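DNA mismatch repair protein MUTS (Thermus aquaticus, PDB 1EWQ) binds mismatched DNA, probably as the recognition step of DNA mismatch repair, and has a weak ATPase activity. Local coordinates at residues C[134-139]-C[221-226]; C[144-149]-C[215-220]. One frame throughout, in Å; residues are numbered along the deposited sequence.

Interaction 1. Residues C[134-139]-C[221-226]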
ATOM      1  N   LEU C 134       9.207 -22.143   1.330  1.00 24.76           N
ATOM      2  CA  LEU C 134      10.389 -21.736   0.580  1.00 24.48           C
ATOM      3  C   LEU C 134      10.228 -22.746  -0.553  1.00 24.57           C
ATOM      4  O   LEU C 134      10.016 -23.924  -0.295  1.00 24.41           O
ATOM      5  CB  LEU C 134      11.689 -22.043   1.333  1.00 23.83           C
ATOM      6  CG  LEU C 134      12.976 -21.908   0.490  1.00 23.64           C
ATOM      7  CD1 LEU C 134      13.143 -20.482   0.010  1.00 22.88           C
ATOM      8  CD2 LEU C 134      14.186 -22.323   1.309  1.00 23.16           C
ATOM      9  N   ALA C 135      10.293 -22.293  -1.793  1.00 25.04           N
ATOM     10  CA  ALA C 135      10.152 -23.194  -2.924  1.00 25.82           C
ATOM     11  C   ALA C 135      11.417 -23.179  -3.779  1.00 26.42           C
ATOM     12  O   ALA C 135      12.143 -22.183  -3.813  1.00 26.52           O
ATOM     13  CB  ALA C 135       8.942 -22.785  -3.766  1.00 25.50           C
ATOM     14  N   ALA C 136      11.677 -24.295  -4.456  1.00 27.17           N
ATOM     15  CA  ALA C 136      12.838 -24.422  -5.338  1.00 27.83           C
ATOM     16  C   ALA C 136      12.416 -25.113  -6.634  1.00 28.29           C
ATOM     17  O   ALA C 136      11.742 -26.145  -6.604  1.00 27.96           O
ATOM     18  CB  ALA C 136      13.943 -25.219  -4.653  1.00 27.28           C
ATOM     19  N   ILE C 137      12.828 -24.525  -7.756  1.00 28.81           N
ATOM     20  CA  ILE C 137      12.526 -25.018  -9.096  1.00 29.74           C
ATOM     21  C   ILE C 137      13.826 -25.286  -9.869  1.00 30.83           C
ATOM     22  O   ILE C 137      14.724 -24.434  -9.912  1.00 30.94           O
ATOM     23  CB  ILE C 137      11.707 -23.966  -9.899  1.00 29.69           C
ATOM     24  CG1 ILE C 137      10.324 -23.769  -9.256  1.00 29.82           C
ATOM     25  CG2 ILE C 137      11.584 -24.393 -11.350  1.00 29.34           C
ATOM     26  CD1 ILE C 137       9.553 -22.572  -9.801  1.00 29.30           C
ATOM     27  N   ALA C 138      13.921 -26.463 -10.480  1.00 31.64           N
ATOM     28  CA  ALA C 138      15.100 -26.829 -11.258  1.00 32.76           C
ATOM     29  C   ALA C 138      14.709 -27.708 -12.439  1.00 33.35           C
ATOM     30  O   ALA C 138      13.562 -28.140 -12.546  1.00 33.39           O
ATOM     31  CB  ALA C 138      16.103 -27.559 -10.373  1.00 32.97           C
ATOM     32  N   THR C 139      15.666 -27.966 -13.322  1.00 34.29           N
ATOM     33  CA  THR C 139      15.424 -28.805 -14.491  1.00 35.09           C
ATOM     34  C   THR C 139      16.316 -30.032 -14.442  1.00 35.59           C
ATOM     35  O   THR C 139      17.228 -30.110 -13.627  1.00 35.74           O
ATOM     36  CB  THR C 139      15.714 -28.056 -15.795  1.00 35.26           C
ATOM     37  OG1 THR C 139      17.101 -27.698 -15.837  1.00 35.46           O
ATOM     38  CG2 THR C 139      14.860 -26.808 -15.891  1.00 35.10           C
ATOM     39  N   ARG C 221      15.697 -30.001  -4.113  1.00 26.22           N
ATOM     40  CA  ARG C 221      15.771 -30.383  -2.713  1.00 26.56           C
ATOM     41  C   ARG C 221      17.111 -29.914  -2.134  1.00 26.79           C
ATOM     42  O   ARG C 221      17.172 -29.367  -1.019  1.00 27.04           O
ATOM     43  CB  ARG C 221      15.618 -31.902  -2.608  1.00 27.23           C
ATOM     44  CG  ARG C 221      15.447 -32.466  -1.208  1.00 28.00           C
ATOM     45  CD  ARG C 221      14.864 -33.881  -1.274  1.00 28.24           C
ATOM     46  NE  ARG C 221      15.771 -34.782  -1.971  1.00 29.35           N
ATOM     47  CZ  ARG C 221      15.390 -35.841  -2.678  1.00 29.89           C
ATOM     48  NH1 ARG C 221      14.107 -36.150  -2.793  1.00 30.13           N
ATOM     49  NH2 ARG C 221      16.302 -36.599  -3.270  1.00 30.70           N
ATOM     50  N   GLY C 222      18.182 -30.110  -2.898  1.00 26.39           N
ATOM     51  CA  GLY C 222      19.494 -29.689  -2.443  1.00 25.98           C
ATOM     52  C   GLY C 222      19.492 -28.199  -2.180  1.00 25.77           C
ATOM     53  O   GLY C 222      20.035 -27.720  -1.175  1.00 25.69           O
ATOM     54  N   ALA C 223      18.861 -27.460  -3.088  1.00 25.50           N
ATOM     55  CA  ALA C 223      18.774 -26.014  -2.959  1.00 25.50           C
ATOM     56  C   ALA C 223      18.053 -25.623  -1.673  1.00 25.73           C
ATOM     57  O   ALA C 223      18.523 -24.759  -0.931  1.00 25.57           O
ATOM     58  CB  ALA C 223      18.055 -25.423  -4.160  1.00 24.86           C
ATOM     59  N   LEU C 224      16.917 -26.263  -1.405  1.00 25.85           N
ATOM     60  CA  LEU C 224      16.144 -25.953  -0.204  1.00 26.38           C
ATOM     61  C   LEU C 224      16.963 -26.185   1.063  1.00 26.94           C
ATOM     62  O   LEU C 224      16.997 -25.332   1.952  1.00 26.77           O
ATOM     63  CB  LEU C 224      14.868 -26.800  -0.156  1.00 25.92           C
ATOM     64  CG  LEU C 224      13.767 -26.499  -1.184  1.00 25.61           C
ATOM     65  CD1 LEU C 224      12.672 -27.549  -1.067  1.00 25.29           C
ATOM     66  CD2 LEU C 224      13.183 -25.101  -0.947  1.00 25.26           C
ATOM     67  N   LEU C 225      17.634 -27.334   1.126  1.00 27.63           N
ATOM     68  CA  LEU C 225      18.448 -27.688   2.279  1.00 28.50           C
ATOM     69  C   LEU C 225      19.671 -26.792   2.470  1.00 29.04           C
ATOM     70  O   LEU C 225      20.002 -26.421   3.598  1.00 29.14           O
ATOM     71  CB  LEU C 225      18.880 -29.157   2.192  1.00 28.33           C
ATOM     72  CG  LEU C 225      17.753 -30.179   2.406  1.00 28.65           C
ATOM     73  CD1 LEU C 225      18.258 -31.581   2.110  1.00 28.25           C
ATOM     74  CD2 LEU C 225      17.235 -30.082   3.840  1.00 28.56           C
ATOM     75  N   ALA C 226      20.338 -26.433   1.380  1.00 29.58           N
ATOM     76  CA  ALA C 226      21.517 -25.584   1.486  1.00 30.27           C
ATOM     77  C   ALA C 226      21.102 -24.195   1.942  1.00 30.93           C
ATOM     78  O   ALA C 226      21.737 -23.600   2.815  1.00 31.34           O
ATOM     79  CB  ALA C 226      22.235 -25.501   0.142  1.00 29.80           C
TER
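Leu224 reaches from helix 215-232 onto strand 134-139 and meets both Leu134 and Ala136, mainly through its CD2 methyl. That methyl lies 3.5 Å from CG of Leu134, and it also rests 3.4 Å from the backbone O of Leu134, so one branch touches side chain and peptide together. The two leucines slide past each other in opposite directions. In Leu134, CG stands anti to the backbone N (chi1 168°), which brings CG against the Leu224 methyl. Beside this pair, CB of Ala136 packs 3.7 Å from CG of Leu224 and, one residue back along the helix, 4.1 Å from CB of Ala223. The side-chain pairs are all apolar, and no hydrogen bond links the segments. Ala136 and Ala223 meet through their small methyls alone; the CA atoms of Ala136 and Leu224 are 6.3 Å apart, and the local axes come within 7.7 Å at an angle of 144°.

Further out, the strand is fixed by backbone hydrogen bonds on both edges, Ala136 with Ala146 of strand 143-149 and Ala135 and Ile137 with Leu179 of strand 177-180. Ala223 touches Leu179 on one side, and Leu224 touches Ala146 and Leu148 of strand 143-149 and Phe155 of strand 154-160 on the other. Arg221 points away from the strand and is held by a salt bridge to Glu210 and a cation-pi contact with Phe241. The arrangement is a helix packed on one face of a mixed beta-sheet, the alpha/beta layering of MutS domain II.

Interaction 2. Residues C[144-149]-C[215-220]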
ATOM      1  N   GLY C 144      11.593 -30.034 -11.795  1.00 31.06           N
ATOM      2  CA  GLY C 144      11.608 -30.393 -10.389  1.00 29.06           C
ATOM      3  C   GLY C 144      11.115 -29.229  -9.545  1.00 27.84           C
ATOM      4  O   GLY C 144      11.570 -28.106  -9.710  1.00 27.51           O
ATOM      5  N   LEU C 145      10.184 -29.502  -8.638  1.00 26.83           N
ATOM      6  CA  LEU C 145       9.612 -28.471  -7.775  1.00 25.77           C
ATOM      7  C   LEU C 145       9.579 -29.044  -6.362  1.00 25.13           C
ATOM      8  O   LEU C 145       9.020 -30.125  -6.143  1.00 24.75           O
ATOM      9  CB  LEU C 145       8.182 -28.168  -8.233  1.00 25.77           C
ATOM     10  CG  LEU C 145       7.449 -26.855  -7.921  1.00 25.68           C
ATOM     11  CD1 LEU C 145       5.970 -27.173  -7.742  1.00 25.34           C
ATOM     12  CD2 LEU C 145       7.998 -26.180  -6.698  1.00 25.39           C
ATOM     13  N   ALA C 146      10.181 -28.334  -5.408  1.00 24.46           N
ATOM     14  CA  ALA C 146      10.196 -28.797  -4.022  1.00 23.78           C
ATOM     15  C   ALA C 146       9.892 -27.665  -3.059  1.00 23.63           C
ATOM     16  O   ALA C 146      10.236 -26.512  -3.303  1.00 23.95           O
ATOM     17  CB  ALA C 146      11.539 -29.429  -3.678  1.00 23.23           C
ATOM     18  N   PHE C 147       9.230 -28.005  -1.961  1.00 22.80           N
ATOM     19  CA  PHE C 147       8.863 -27.031  -0.955  1.00 22.39           C
ATOM     20  C   PHE C 147       9.401 -27.433   0.406  1.00 22.56           C
ATOM     21  O   PHE C 147       9.579 -28.615   0.702  1.00 22.61           O
ATOM     22  CB  PHE C 147       7.340 -26.913  -0.837  1.00 21.48           C
ATOM     23  CG  PHE C 147       6.659 -26.490  -2.100  1.00 20.66           C
ATOM     24  CD1 PHE C 147       6.082 -27.426  -2.932  1.00 20.39           C
ATOM     25  CD2 PHE C 147       6.593 -25.143  -2.454  1.00 20.22           C
ATOM     26  CE1 PHE C 147       5.442 -27.036  -4.114  1.00 20.34           C
ATOM     27  CE2 PHE C 147       5.961 -24.747  -3.624  1.00 20.23           C
ATOM     28  CZ  PHE C 147       5.384 -25.696  -4.456  1.00 20.37           C
ATOM     29  N   LEU C 148       9.650 -26.430   1.229  1.00 22.82           N
ATOM     30  CA  LEU C 148      10.108 -26.644   2.589  1.00 23.31           C
ATOM     31  C   LEU C 148       9.474 -25.567   3.449  1.00 23.65           C
ATOM     32  O   LEU C 148       9.486 -24.392   3.084  1.00 22.99           O
ATOM     33  CB  LEU C 148      11.635 -26.531   2.710  1.00 23.27           C
ATOM     34  CG  LEU C 148      12.154 -26.559   4.159  1.00 23.91           C
ATOM     35  CD1 LEU C 148      11.817 -27.913   4.822  1.00 23.77           C
ATOM     36  CD2 LEU C 148      13.672 -26.332   4.175  1.00 23.95           C
ATOM     37  N   ASP C 149       8.886 -25.984   4.570  1.00 24.07           N
ATOM     38  CA  ASP C 149       8.305 -25.049   5.522  1.00 24.85           C
ATOM     39  C   ASP C 149       9.198 -25.289   6.719  1.00 24.86           C
ATOM     40  O   ASP C 149       9.046 -26.274   7.449  1.00 24.79           O
ATOM     41  CB  ASP C 149       6.853 -25.391   5.871  1.00 25.40           C
ATOM     42  CG  ASP C 149       6.219 -24.348   6.781  1.00 26.08           C
ATOM     43  OD1 ASP C 149       6.957 -23.752   7.600  1.00 25.84           O
ATOM     44  OD2 ASP C 149       4.984 -24.136   6.686  1.00 26.69           O
ATOM     45  N   LEU C 215      16.871 -36.273 -11.162  1.00 32.39           N
ATOM     46  CA  LEU C 215      17.879 -35.225 -11.000  1.00 31.22           C
ATOM     47  C   LEU C 215      17.232 -33.893 -10.625  1.00 30.66           C
ATOM     48  O   LEU C 215      17.607 -33.268  -9.626  1.00 30.64           O
ATOM     49  CB  LEU C 215      18.675 -35.047 -12.302  1.00 31.36           C
ATOM     50  CG  LEU C 215      20.133 -34.562 -12.274  1.00 31.71           C
ATOM     51  CD1 LEU C 215      20.362 -33.560 -13.405  1.00 31.15           C
ATOM     52  CD2 LEU C 215      20.482 -33.939 -10.937  1.00 31.56           C
ATOM     53  N   ALA C 216      16.268 -33.456 -11.430  1.00 30.18           N
ATOM     54  CA  ALA C 216      15.586 -32.185 -11.179  1.00 29.81           C
ATOM     55  C   ALA C 216      15.147 -32.036  -9.722  1.00 29.36           C
ATOM     56  O   ALA C 216      15.336 -30.981  -9.120  1.00 29.67           O
ATOM     57  CB  ALA C 216      14.376 -32.040 -12.102  1.00 29.21           C
ATOM     58  N   LEU C 217      14.573 -33.094  -9.159  1.00 28.74           N
ATOM     59  CA  LEU C 217      14.095 -33.055  -7.776  1.00 28.61           C
ATOM     60  C   LEU C 217      15.239 -33.043  -6.770  1.00 28.17           C
ATOM     61  O   LEU C 217      15.186 -32.323  -5.777  1.00 27.72           O
ATOM     62  CB  LEU C 217      13.163 -34.246  -7.499  1.00 28.68           C
ATOM     63  CG  LEU C 217      12.386 -34.183  -6.178  1.00 29.20           C
ATOM     64  CD1 LEU C 217      11.574 -32.892  -6.130  1.00 29.32           C
ATOM     65  CD2 LEU C 217      11.462 -35.390  -6.056  1.00 29.15           C
ATOM     66  N   ARG C 218      16.267 -33.849  -7.023  1.00 27.87           N
ATOM     67  CA  ARG C 218      17.423 -33.897  -6.142  1.00 27.77           C
ATOM     68  C   ARG C 218      18.092 -32.531  -6.086  1.00 27.11           C
ATOM     69  O   ARG C 218      18.640 -32.131  -5.060  1.00 27.16           O
ATOM     70  CB  ARG C 218      18.443 -34.919  -6.634  1.00 28.16           C
ATOM     71  CG  ARG C 218      18.055 -36.366  -6.420  1.00 29.33           C
ATOM     72  CD  ARG C 218      19.285 -37.249  -6.560  1.00 30.09           C
ATOM     73  NE  ARG C 218      19.893 -37.141  -7.881  1.00 30.72           N
ATOM     74  CZ  ARG C 218      21.207 -37.087  -8.092  1.00 30.95           C
ATOM     75  NH1 ARG C 218      22.053 -37.122  -7.069  1.00 30.62           N
ATOM     76  NH2 ARG C 218      21.676 -37.013  -9.328  1.00 30.54           N
ATOM     77  N   ARG C 219      18.051 -31.811  -7.195  1.00 26.53           N
ATOM     78  CA  ARG C 219      18.674 -30.495  -7.237  1.00 26.49           C
ATOM     79  C   ARG C 219      17.850 -29.464  -6.464  1.00 26.21           C
ATOM     80  O   ARG C 219      18.397 -28.709  -5.657  1.00 25.98           O
ATOM     81  CB  ARG C 219      18.867 -30.049  -8.687  1.00 25.97           C
ATOM     82  CG  ARG C 219      19.727 -31.020  -9.490  1.00 26.25           C
ATOM     83  CD  ARG C 219      19.911 -30.537 -10.910  1.00 26.10           C
ATOM     84  NE  ARG C 219      20.669 -29.300 -10.952  1.00 26.10           N
ATOM     85  CZ  ARG C 219      20.343 -28.253 -11.697  1.00 26.69           C
ATOM     86  NH1 ARG C 219      19.263 -28.298 -12.468  1.00 27.01           N
ATOM     87  NH2 ARG C 219      21.088 -27.153 -11.657  1.00 26.52           N
ATOM     88  N   ALA C 220      16.541 -29.439  -6.707  1.00 26.03           N
ATOM     89  CA  ALA C 220      15.667 -28.495  -6.018  1.00 26.20           C
ATOM     90  C   ALA C 220      15.754 -28.730  -4.510  1.00 26.35           C
ATOM     91  O   ALA C 220      15.881 -27.783  -3.731  1.00 26.27           O
ATOM     92  CB  ALA C 220      14.226 -28.665  -6.496  1.00 26.33           C
TER
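Gly144 meets Ala216 where the first turn of helix 215-232 comes down on strand 143-149, part of the helix-on-sheet packing of the alpha/beta domain II of MutS. This is the tight end. CB of Ala216 sits 3.4 Å from the backbone N of Gly144 and 3.6 Å from its CA, and the two CA atoms are only 4.4 Å apart. With no side chain at Gly144, its CA lies 4.2 Å from N of Leu217 and the backbones close up.

Farther along, the contact opens, with the CA atoms of Ala146 and Ala220 5.8 Å apart and the local axes inclined at 34°. Here small groups meet: CB of Ala146 lies 4.0 Å from CB of Ala220. In Leu217, chi1 -169° sets CG anti to the backbone N, and chi2 57° then turns CD1 to the strand near Ala146.

The looser side is formed by Leu215, Arg218 and Arg219, which are partly exposed and make no contact with the strand segment. Arg219 nevertheless ties the helix to its surroundings through a salt bridge with Glu183 and a hydrogen bond to the O of Thr139. On the other face of the strand, Leu145 packs against helix 163-173, while CD1 of Leu217 comes alongside the backbone O of Leu145, at 3.8 Å, well off the direction of its C=O bond.

Interactions 1 and 2 hold successive parts of one helix, 215-232, against two neighbouring antiparallel strands, and they lie about 5 Å apart, centre to centre. All touching residues of both are buried, so both belong to the domain core; the partly exposed residues of 215-220 lie beyond the contact. The strands are joined by probable hydrogen bonds, from Gly144 N to Ala138 O and from Leu134 N to Leu148 O. Their chemistry differs in grain: 134-139/221-226 relies on interleaved leucine and alanine side chains, whereas 144-149/215-220 adds to its alanine and leucine side-chain contacts a close backbone approach, with the methyl of Ala216 against Gly144. CD1 of Leu224 lies 3.4 Å from CB of Ala146, bridging the two.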